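Local atomic coordinates of lysine/ornithine decarboxylase (Vibrio vulnificus, PDB entry 2PLJ), a protein that catalyses the decarboxylation of lysine and ornithine with a pyridoxal phosphate cofactor, giving cadaverine and putrescine. Residues 166-171 with 204-209; 196-201 with 242-247; 358-363 with 394-399; 318-323 with 363-368. One frame throughout, in Å; residues are numbered along the deposited sequence.

How the contacts relate
The four contacts fall into two pairs on opposite sides of the chain's centre. Contacts 1 and 2 belong to the beta/alpha barrel; their centres lie 9 Å apart and they touch directly, I208 CD1 packing on A201 CB at 3.5 Å. Contacts 3 and 4 sit in loops and a strand end of the C-terminal beta domain, with centres 11 Å apart and D363 in common. About 44 Å separates the centres of contacts 1 and 3. Both pairs come near a ligand pocket: 166-171 of contact 1 ends in R171 of a cofactor pocket, while contact 3 reaches, through D360, the putrescine adduct that the second subunit hydrogen-bonds.

Contact 1 of 4, residues 166-171 with 204-209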
# COMPACT_ATOMS: atom_id res chain seq x y z
N VAL A 166 1.44 35.01 3.51
CA VAL A 166 2.18 33.85 4.02
C VAL A 166 3.43 34.22 4.85
O VAL A 166 3.99 35.32 4.70
CB VAL A 166 2.63 32.91 2.85
CG1 VAL A 166 1.42 32.44 2.01
CG2 VAL A 166 3.71 33.57 1.99
N GLU A 167 3.86 33.29 5.70
CA GLU A 167 5.21 33.34 6.25
C GLU A 167 5.81 31.94 6.08
O GLU A 167 5.11 30.94 6.23
CB GLU A 167 5.25 33.79 7.71
CG GLU A 167 4.34 32.99 8.65
CD GLU A 167 4.35 33.49 10.10
OE1 GLU A 167 5.02 34.49 10.39
OE2 GLU A 167 3.65 32.87 10.93
N LEU A 168 7.09 31.88 5.75
CA LEU A 168 7.70 30.61 5.32
C LEU A 168 8.76 30.09 6.30
O LEU A 168 9.55 30.87 6.87
CB LEU A 168 8.37 30.81 3.95
CG LEU A 168 7.47 31.35 2.82
CD1 LEU A 168 8.28 31.49 1.56
CD2 LEU A 168 6.27 30.41 2.63
N LEU A 169 8.78 28.77 6.46
CA LEU A 169 9.89 28.08 7.12
C LEU A 169 10.80 27.55 6.03
O LEU A 169 10.32 26.92 5.07
CB LEU A 169 9.38 26.91 7.99
CG LEU A 169 8.55 27.31 9.22
CD1 LEU A 169 7.79 26.07 9.79
CD2 LEU A 169 9.42 27.97 10.28
N VAL A 170 12.11 27.77 6.18
CA VAL A 170 13.08 27.26 5.21
C VAL A 170 13.65 25.96 5.77
O VAL A 170 14.20 25.96 6.86
CB VAL A 170 14.25 28.26 4.94
CG1 VAL A 170 15.17 27.66 3.89
CG2 VAL A 170 13.67 29.61 4.46
N ARG A 171 13.45 24.86 5.03
CA ARG A 171 13.81 23.56 5.54
C ARG A 171 15.24 23.23 5.10
O ARG A 171 15.55 23.30 3.90
CB ARG A 171 12.85 22.48 5.01
CG ARG A 171 13.29 21.07 5.48
CD ARG A 171 12.18 20.08 5.25
NE ARG A 171 12.65 18.71 5.46
CZ ARG A 171 11.88 17.61 5.32
NH1 ARG A 171 10.58 17.70 5.06
NH2 ARG A 171 12.44 16.40 5.47
N TRP A 204 12.16 39.73 -2.73
CA TRP A 204 10.81 39.49 -3.23
C TRP A 204 9.70 39.89 -2.25
O TRP A 204 8.52 39.66 -2.52
CB TRP A 204 10.64 38.02 -3.67
CG TRP A 204 11.51 37.63 -4.84
CD1 TRP A 204 12.24 38.47 -5.66
CD2 TRP A 204 11.72 36.31 -5.34
NE1 TRP A 204 12.89 37.74 -6.63
CE2 TRP A 204 12.58 36.41 -6.46
CE3 TRP A 204 11.24 35.04 -4.96
CZ2 TRP A 204 12.98 35.28 -7.20
CZ3 TRP A 204 11.65 33.92 -5.69
CH2 TRP A 204 12.51 34.05 -6.80
N ASN A 205 10.07 40.54 -1.15
CA ASN A 205 9.14 40.90 -0.06
C ASN A 205 8.27 39.73 0.43
O ASN A 205 7.05 39.87 0.60
CB ASN A 205 8.28 42.10 -0.45
CG ASN A 205 9.10 43.33 -0.71
OD1 ASN A 205 10.01 43.65 0.06
ND2 ASN A 205 8.79 44.03 -1.79
N ILE A 206 8.92 38.59 0.65
CA ILE A 206 8.25 37.38 1.19
C ILE A 206 8.80 37.16 2.59
O ILE A 206 10.01 37.09 2.76
CB ILE A 206 8.48 36.13 0.30
CG1 ILE A 206 7.89 36.36 -1.10
CG2 ILE A 206 7.94 34.83 1.03
CD1 ILE A 206 8.36 35.31 -2.16
N ARG A 207 7.90 37.06 3.57
CA ARG A 207 8.29 36.91 4.97
C ARG A 207 8.84 35.51 5.25
O ARG A 207 8.22 34.51 4.88
CB ARG A 207 7.10 37.18 5.89
CG ARG A 207 7.35 36.85 7.37
CD ARG A 207 6.25 37.35 8.31
NE ARG A 207 6.35 36.70 9.62
CZ ARG A 207 7.21 37.06 10.58
NH1 ARG A 207 8.03 38.09 10.38
NH2 ARG A 207 7.24 36.40 11.73
N ILE A 208 9.98 35.47 5.94
CA ILE A 208 10.52 34.20 6.44
C ILE A 208 10.24 34.12 7.94
O ILE A 208 10.72 34.97 8.73
CB ILE A 208 12.05 34.07 6.15
CG1 ILE A 208 12.36 34.15 4.63
CG2 ILE A 208 12.60 32.78 6.78
CD1 ILE A 208 11.60 33.15 3.75
N LYS A 209 9.47 33.10 8.33
CA LYS A 209 9.13 32.81 9.73
C LYS A 209 10.36 32.23 10.44
O LYS A 209 10.63 32.56 11.58
CB LYS A 209 7.98 31.81 9.80
CG LYS A 209 7.46 31.60 11.22
CD LYS A 209 6.27 30.65 11.26
CE LYS A 209 5.74 30.50 12.69
NZ LYS A 209 5.00 31.74 13.10
O HOH W 1 5.30 36.79 2.80
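A single carboxylate, that of E167, grips two basic side chains of the neighbouring strand at once. Its OE1 takes a nearly straight bond from R207 NE (2.7 Å, 165°), using the lone pair that faces away from OE2, and lies almost in the guanidinium plane; R207 NH2 adds only a weak second bond to the same oxygen. OE2 receives K209 NZ at 2.8 Å, and the ammonium comes from above the carboxylate plane. E167 and R207 run side by side, whereas the lysine reaches over and folds its last bond (chi4 74°) to bring NZ back onto the oxygen. With CG set between backbone N and carbonyl carbon (chi1 53°), E167 is placed to serve both bases. These two positive partners, and a magnesium ion about 4 Å from the side chain, would be expected to favour its ionised form. Beneath this network runs a parallel pairing of strands 167-171 and 207-212, adjacent staves of the beta/alpha barrel joined through helix 191-203. L168 bonds on both sides of its residue, N to R207 O at 3.0 Å and O to K209 N at 2.7 Å, and a water links V166 O to R207 N just before the strands pair. On the sheet face of L168 and I208 the contact is greasy. L168 CD1 presses on I206 CG2 at 3.4 Å, tighter than usual for two carbons, and its CB meets I208 CD1; V170 CG2 lies against I208 CG2. L156 of helix 153-157 packs on both L168 and I206.

Contact 2 of 4, residues 196-201 with 242-247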
# COMPACT_ATOMS: atom_id res chain seq x y z
N VAL A 196 20.79 31.98 0.72
CA VAL A 196 20.39 32.48 -0.61
C VAL A 196 18.86 32.59 -0.70
O VAL A 196 18.33 33.59 -1.17
CB VAL A 196 20.95 31.60 -1.76
CG1 VAL A 196 20.46 32.09 -3.11
CG2 VAL A 196 22.50 31.60 -1.76
N ILE A 197 18.16 31.57 -0.20
CA ILE A 197 16.70 31.62 -0.18
C ILE A 197 16.19 32.80 0.67
O ILE A 197 15.26 33.52 0.28
CB ILE A 197 16.10 30.28 0.31
CG1 ILE A 197 16.32 29.20 -0.75
CG2 ILE A 197 14.61 30.42 0.61
CD1 ILE A 197 16.09 27.76 -0.25
N ILE A 198 16.83 33.02 1.82
CA ILE A 198 16.38 34.04 2.76
C ILE A 198 16.65 35.45 2.19
O ILE A 198 15.78 36.34 2.23
CB ILE A 198 16.98 33.82 4.17
CG1 ILE A 198 16.40 32.54 4.80
CG2 ILE A 198 16.71 35.03 5.09
CD1 ILE A 198 17.14 32.04 6.00
N GLU A 199 17.83 35.62 1.60
CA GLU A 199 18.15 36.88 0.91
C GLU A 199 17.20 37.16 -0.27
O GLU A 199 16.79 38.32 -0.48
CB GLU A 199 19.62 36.91 0.47
CG GLU A 199 20.16 38.32 0.34
CD GLU A 199 21.68 38.37 0.23
OE1 GLU A 199 22.36 37.47 0.78
OE2 GLU A 199 22.20 39.32 -0.41
N THR A 200 16.85 36.11 -1.03
CA THR A 200 15.92 36.24 -2.16
C THR A 200 14.50 36.58 -1.69
O THR A 200 13.83 37.42 -2.30
CB THR A 200 15.95 35.00 -3.09
OG1 THR A 200 17.29 34.75 -3.52
CG2 THR A 200 15.10 35.21 -4.33
N ALA A 201 14.07 35.96 -0.58
CA ALA A 201 12.76 36.26 -0.00
C ALA A 201 12.68 37.74 0.37
O ALA A 201 11.66 38.39 0.16
CB ALA A 201 12.51 35.37 1.23
N ARG A 242 24.23 39.43 8.15
CA ARG A 242 24.00 39.94 6.80
C ARG A 242 23.02 41.11 6.75
O ARG A 242 22.72 41.62 5.67
CB ARG A 242 23.53 38.82 5.88
CG ARG A 242 24.61 37.82 5.54
CD ARG A 242 24.14 36.86 4.46
NE ARG A 242 25.11 35.81 4.17
CZ ARG A 242 25.03 34.99 3.12
NH1 ARG A 242 24.04 35.10 2.24
NH2 ARG A 242 25.95 34.06 2.94
N GLY A 243 22.51 41.53 7.91
CA GLY A 243 21.55 42.63 7.98
C GLY A 243 20.14 42.29 7.52
O GLY A 243 19.34 43.19 7.22
N LEU A 244 19.82 41.00 7.46
CA LEU A 244 18.49 40.54 7.04
C LEU A 244 17.56 40.45 8.27
O LEU A 244 18.04 40.41 9.41
CB LEU A 244 18.60 39.17 6.34
CG LEU A 244 19.34 39.10 4.99
CD1 LEU A 244 19.73 37.67 4.66
CD2 LEU A 244 18.54 39.73 3.85
N PRO A 245 16.22 40.45 8.05
CA PRO A 245 15.33 40.32 9.21
C PRO A 245 15.64 39.07 10.05
O PRO A 245 15.80 37.99 9.49
CB PRO A 245 13.93 40.20 8.57
CG PRO A 245 14.07 40.81 7.22
CD PRO A 245 15.48 40.60 6.78
N ALA A 246 15.72 39.24 11.37
CA ALA A 246 16.02 38.12 12.29
C ALA A 246 14.91 37.08 12.26
O ALA A 246 13.72 37.42 12.17
CB ALA A 246 16.22 38.64 13.72
N LEU A 247 15.30 35.81 12.33
CA LEU A 247 14.32 34.70 12.25
C LEU A 247 13.67 34.43 13.60
O LEU A 247 14.35 34.42 14.64
CB LEU A 247 14.98 33.43 11.71
CG LEU A 247 15.69 33.58 10.36
CD1 LEU A 247 16.08 32.20 9.83
CD2 LEU A 247 14.83 34.35 9.35
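I198 and L247 point at each other tip to tip, CD1 to CD1 at 4.0 Å, whereas L244 crosses I198 at a slant and lays its CD1 on the other branch, CG2, also at 4.0 Å. The isoleucine thus uses both arms: CG2, turned beside its carbonyl carbon, serves L244, and the longer CG1-CD1 arm serves L247. L244 also spreads along the helix, its second methyl CD2 lying 4.1 Å from E199 CG, where the two side chains cross at about a right angle. V239 of helix 223-241 packs on both I198 and L244; the loop after that helix thus packs, together with V239, against helix 191-203 on the outside of the beta/alpha barrel. L247 continues inward to I208 and L211 of strand 207-212. At the outer margin E199 and R242 also meet crosswise, carboxylate and guanidinium planes 85° apart. Extended from CG to NE, the arginine brings NH1 within 3.3 Å of E199 OE1, but the N-H...O angle is only 132°. The hydrogen bond within this salt bridge is therefore weak and poorly aligned; with R242 exposed, its contribution is probably modest, and the attachment rests mainly on the apolar contacts among I198, L244 and L247.

Contact 3 of 4, residues 358-363 with 394-399. With P3T ((4-{[(4-aminobutyl)amino]methyl}-5-hydroxy-6-methylpyridin-3-yl)methyl dihydrogen phosphate), chain E.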
# COMPACT_ATOMS: atom_id res chain seq x y z
N THR A 358 -4.44 -11.91 1.24
CA THR A 358 -4.39 -11.87 -0.23
C THR A 358 -3.74 -13.06 -0.90
O THR A 358 -3.05 -13.85 -0.25
CB THR A 358 -3.70 -10.60 -0.77
OG1 THR A 358 -2.29 -10.70 -0.57
CG2 THR A 358 -4.29 -9.35 -0.14
N CYS A 359 -3.96 -13.19 -2.20
CA CYS A 359 -3.42 -14.36 -2.94
C CYS A 359 -1.92 -14.27 -3.26
O CYS A 359 -1.32 -15.18 -3.87
CB CYS A 359 -4.21 -14.69 -4.21
SG CYS A 359 -5.74 -15.64 -3.83
N ASP A 360 -1.30 -13.21 -2.77
CA ASP A 360 0.06 -12.91 -3.06
C ASP A 360 1.00 -13.62 -2.10
O ASP A 360 0.86 -13.53 -0.89
CB ASP A 360 0.23 -11.41 -2.92
CG ASP A 360 1.41 -10.90 -3.67
OD1 ASP A 360 2.42 -11.64 -3.77
OD2 ASP A 360 1.31 -9.76 -4.16
N SER A 361 1.98 -14.34 -2.65
CA SER A 361 2.99 -14.98 -1.80
C SER A 361 3.81 -13.96 -0.97
O SER A 361 4.35 -14.30 0.08
CB SER A 361 3.89 -15.91 -2.63
OG SER A 361 4.52 -15.16 -3.66
N VAL A 362 3.87 -12.70 -1.42
CA VAL A 362 4.58 -11.63 -0.69
C VAL A 362 3.82 -11.26 0.60
O VAL A 362 4.40 -10.69 1.54
CB VAL A 362 4.77 -10.33 -1.56
CG1 VAL A 362 3.45 -9.55 -1.74
CG2 VAL A 362 5.79 -9.39 -0.90
N ASP A 363 2.52 -11.57 0.63
CA ASP A 363 1.70 -11.16 1.76
C ASP A 363 1.90 -12.12 2.95
O ASP A 363 1.09 -13.01 3.22
CB ASP A 363 0.23 -11.09 1.35
CG ASP A 363 -0.66 -10.52 2.44
OD1 ASP A 363 -0.13 -10.16 3.54
OD2 ASP A 363 -1.88 -10.40 2.18
N THR A 394 -4.17 -0.69 1.55
CA THR A 394 -4.64 -0.71 0.17
C THR A 394 -6.02 -1.39 0.12
O THR A 394 -6.51 -1.88 1.15
CB THR A 394 -3.70 -1.51 -0.75
OG1 THR A 394 -3.94 -2.93 -0.55
CG2 THR A 394 -2.22 -1.17 -0.46
N ASP A 395 -6.59 -1.46 -1.07
CA ASP A 395 -7.79 -2.27 -1.30
C ASP A 395 -7.53 -3.49 -2.21
O ASP A 395 -8.42 -3.96 -2.93
CB ASP A 395 -8.87 -1.38 -1.87
CG ASP A 395 -9.24 -0.24 -0.89
OD1 ASP A 395 -9.80 -0.55 0.18
OD2 ASP A 395 -8.94 0.93 -1.20
N PHE A 396 -6.30 -3.99 -2.17
CA PHE A 396 -5.91 -5.05 -3.09
C PHE A 396 -6.76 -6.28 -2.85
O PHE A 396 -7.08 -6.60 -1.70
CB PHE A 396 -4.45 -5.42 -2.85
CG PHE A 396 -3.92 -6.41 -3.85
CD1 PHE A 396 -4.15 -6.22 -5.23
CD2 PHE A 396 -3.16 -7.51 -3.42
CE1 PHE A 396 -3.65 -7.14 -6.19
CE2 PHE A 396 -2.63 -8.44 -4.38
CZ PHE A 396 -2.88 -8.24 -5.76
N ASN A 397 -7.16 -6.92 -3.96
CA ASN A 397 -8.08 -8.07 -3.94
C ASN A 397 -9.49 -7.68 -3.48
O ASN A 397 -10.36 -8.55 -3.37
CB ASN A 397 -7.57 -9.17 -3.00
CG ASN A 397 -7.06 -10.40 -3.71
OD1 ASN A 397 -6.14 -11.04 -3.22
ND2 ASN A 397 -7.71 -10.80 -4.82
N PHE A 398 -9.73 -6.40 -3.19
CA PHE A 398 -10.96 -5.96 -2.51
C PHE A 398 -11.19 -6.59 -1.12
O PHE A 398 -12.33 -6.63 -0.63
CB PHE A 398 -12.22 -6.16 -3.39
CG PHE A 398 -12.24 -5.34 -4.66
CD1 PHE A 398 -11.50 -4.16 -4.76
CD2 PHE A 398 -13.03 -5.73 -5.75
CE1 PHE A 398 -11.54 -3.37 -5.93
CE2 PHE A 398 -13.07 -4.95 -6.91
CZ PHE A 398 -12.33 -3.77 -7.00
N PHE A 399 -10.14 -7.07 -0.45
CA PHE A 399 -10.35 -7.48 0.94
C PHE A 399 -10.73 -6.25 1.76
O PHE A 399 -10.16 -5.18 1.55
CB PHE A 399 -9.12 -8.16 1.55
CG PHE A 399 -9.11 -9.62 1.34
CD1 PHE A 399 -9.94 -10.45 2.11
CD2 PHE A 399 -8.33 -10.20 0.34
CE1 PHE A 399 -9.97 -11.83 1.91
CE2 PHE A 399 -8.35 -11.58 0.11
CZ PHE A 399 -9.18 -12.40 0.90
OAE P3T E . -1.54 -13.72 -14.81
PAU P3T E . -0.98 -13.12 -13.44
OAF P3T E . -1.57 -11.64 -13.30
OAC P3T E . 0.55 -13.23 -13.28
OAP P3T E . -1.53 -13.93 -12.24
CAM P3T E . -3.02 -13.91 -12.00
CAS P3T E . -3.33 -14.95 -10.92
CAH P3T E . -4.07 -16.07 -11.35
NAO P3T E . -4.37 -17.03 -10.50
CAQ P3T E . -4.02 -17.03 -9.20
CAA P3T E . -4.41 -18.19 -8.25
CAR P3T E . -3.28 -15.93 -8.71
OAD P3T E . -2.92 -15.91 -7.42
CAT P3T E . -2.91 -14.88 -9.58
CAG P3T E . -2.20 -13.76 -9.05
NAN P3T E . -1.43 -13.91 -7.96
CAL P3T E . -0.64 -12.85 -7.25
CAK P3T E . 0.08 -11.87 -8.18
CAJ P3T E . 0.76 -10.77 -7.33
CAI P3T E . 1.61 -9.82 -8.21
NAB P3T E . 2.36 -8.86 -7.38
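One hydrogen bond joins the two loops: C359 N donates to N397 OD1 at 3.2 Å, nearly along the C=O axis and close to straight (161°). The remaining contacts between the loops are van der Waals. T358 CG2 lies 3.9 Å from F396 CD2, the two side chains crossing at about a right angle, and F399 CE2 comes to 4.0 Å from T358 CA. Within 358-363 the polar bonds set the shape. D363 OD2 takes both T358 OG1, at 2.8 Å, and T358 N, so one carboxylate oxygen holds the threonine at backbone and side chain. D360 OD1 accepts V362 N from above the carboxylate plane, closing an Asx turn at the start of the type I turn D360 to D363. These loops help form an active site shared between subunits, as in other fold-type III decarboxylases of the beta/alpha-barrel family: the second subunit supplies G255, G292, R293 and Y388 to the ligand. D360 faces the diamine arm, with OD2 3.4 Å from CAJ of P3T while bonding Y325 OH. K186 NZ of the second subunit bonds the carbonyl oxygens of T358, D360 and D363.

Contact 4 of 4, residues 318-323 with 363-368; sequences YYLDDG and DVIAEN
The backbones come nearest at G323 and I365, CA to CA 6.1 Å, where the chain leaving strand 315-320 passes a corner in 363-368. I365 does most of the touching. Its CD1 reaches three residues of the other segment: L320 CD1 at 3.7 Å, D322 O at 3.3 Å and G323 CA at 3.8 Å. The two hydrocarbon side chains cross at about a right angle, so L320 and I365 meet through methyl groups rather than along their lengths. With CG1 beside its backbone N (chi1 -61°) and chi2 near 155°, I365 extends its terminal methyl into the bend of 320-323. The carbonyl of D322 gains no polar partner there; its oxygen is buried by the contact and has none anywhere in the model. I365 and A366 form a classic beta bulge opposite L354 of strand 349-355, within the C-terminal beta domain, and L320 is backbone hydrogen-bonded to S355, at the end of that strand, which pairs in parallel with 315-320. D363 also meets G323, its OD1 3.6 Å from G323 CA and accepting a hydrogen bond from I324 N, while its other oxygen is held by T358. D322 OD2 bonds S327 OG, and the ring of Y319 meets that of F187 of the second subunit, planes about 10° apart, its OH bonding K186 O of that subunit.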
# COMPACT_ATOMS: atom_id res chain seq x y z
N TYR A 318 -0.77 -20.08 9.14
CA TYR A 318 -2.07 -19.46 9.42
C TYR A 318 -2.32 -18.31 8.43
O TYR A 318 -1.45 -17.46 8.24
CB TYR A 318 -2.12 -18.92 10.85
CG TYR A 318 -1.89 -20.00 11.90
CD1 TYR A 318 -2.84 -21.00 12.10
CD2 TYR A 318 -0.71 -20.03 12.67
CE1 TYR A 318 -2.67 -22.00 13.06
CE2 TYR A 318 -0.51 -21.04 13.63
CZ TYR A 318 -1.50 -22.02 13.82
OH TYR A 318 -1.32 -23.03 14.74
N TYR A 319 -3.51 -18.29 7.84
CA TYR A 319 -3.86 -17.28 6.85
C TYR A 319 -4.84 -16.35 7.56
O TYR A 319 -5.96 -16.74 7.87
CB TYR A 319 -4.50 -17.93 5.63
CG TYR A 319 -3.59 -18.95 4.98
CD1 TYR A 319 -2.73 -18.60 3.94
CD2 TYR A 319 -3.57 -20.29 5.42
CE1 TYR A 319 -1.89 -19.54 3.34
CE2 TYR A 319 -2.73 -21.22 4.84
CZ TYR A 319 -1.88 -20.86 3.81
OH TYR A 319 -1.07 -21.84 3.26
N LEU A 320 -4.38 -15.12 7.82
CA LEU A 320 -5.17 -14.15 8.58
C LEU A 320 -6.03 -13.27 7.70
O LEU A 320 -5.80 -13.20 6.48
CB LEU A 320 -4.24 -13.26 9.44
CG LEU A 320 -3.21 -14.00 10.31
CD1 LEU A 320 -2.37 -13.03 11.11
CD2 LEU A 320 -3.86 -15.03 11.25
N ASP A 321 -6.98 -12.55 8.31
CA ASP A 321 -7.83 -11.60 7.60
C ASP A 321 -7.25 -10.17 7.51
O ASP A 321 -7.95 -9.22 7.12
CB ASP A 321 -9.27 -11.58 8.17
CG ASP A 321 -9.31 -11.37 9.68
OD1 ASP A 321 -8.28 -10.97 10.25
OD2 ASP A 321 -10.39 -11.62 10.29
N ASP A 322 -5.98 -10.02 7.89
CA ASP A 322 -5.27 -8.73 7.74
C ASP A 322 -3.82 -9.07 7.38
O ASP A 322 -3.31 -10.15 7.71
CB ASP A 322 -5.34 -7.93 9.05
CG ASP A 322 -5.23 -6.39 8.83
OD1 ASP A 322 -4.97 -5.93 7.67
OD2 ASP A 322 -5.47 -5.67 9.81
N GLY A 323 -3.15 -8.17 6.65
CA GLY A 323 -1.77 -8.44 6.27
C GLY A 323 -1.10 -7.24 5.61
O GLY A 323 -1.47 -6.10 5.90
N ASP A 363 2.52 -11.57 0.63
CA ASP A 363 1.70 -11.16 1.76
C ASP A 363 1.90 -12.12 2.95
O ASP A 363 1.09 -13.01 3.22
CB ASP A 363 0.23 -11.09 1.35
CG ASP A 363 -0.66 -10.52 2.44
OD1 ASP A 363 -0.13 -10.16 3.54
OD2 ASP A 363 -1.88 -10.40 2.18
N VAL A 364 3.01 -11.90 3.65
CA VAL A 364 3.39 -12.67 4.84
C VAL A 364 3.79 -11.69 5.93
O VAL A 364 4.60 -10.77 5.66
CB VAL A 364 4.52 -13.64 4.50
CG1 VAL A 364 5.11 -14.30 5.76
CG2 VAL A 364 4.00 -14.67 3.50
N ILE A 365 3.23 -11.86 7.13
CA ILE A 365 3.48 -10.95 8.25
C ILE A 365 4.64 -11.41 9.14
O ILE A 365 5.40 -10.59 9.66
CB ILE A 365 2.21 -10.84 9.15
CG1 ILE A 365 1.02 -10.29 8.35
CG2 ILE A 365 2.54 -10.11 10.45
CD1 ILE A 365 -0.33 -10.75 8.97
N ALA A 366 4.77 -12.73 9.30
CA ALA A 366 5.85 -13.30 10.11
C ALA A 366 6.26 -14.60 9.45
O ALA A 366 5.47 -15.54 9.40
CB ALA A 366 5.39 -13.56 11.52
N GLU A 367 7.49 -14.63 8.92
CA GLU A 367 8.01 -15.81 8.20
C GLU A 367 8.29 -16.99 9.13
O GLU A 367 8.22 -18.15 8.72
CB GLU A 367 9.28 -15.47 7.41
CG GLU A 367 9.03 -14.59 6.17
CD GLU A 367 10.32 -14.25 5.44
OE1 GLU A 367 11.25 -15.09 5.45
OE2 GLU A 367 10.42 -13.13 4.85
N ASN A 368 8.64 -16.70 10.37
CA ASN A 368 8.97 -17.74 11.34
C ASN A 368 8.57 -17.17 12.69
O ASN A 368 9.09 -16.13 13.11
CB ASN A 368 10.48 -18.07 11.30
CG ASN A 368 10.83 -19.33 12.09
OD1 ASN A 368 10.02 -20.24 12.23
ND2 ASN A 368 12.08 -19.39 12.59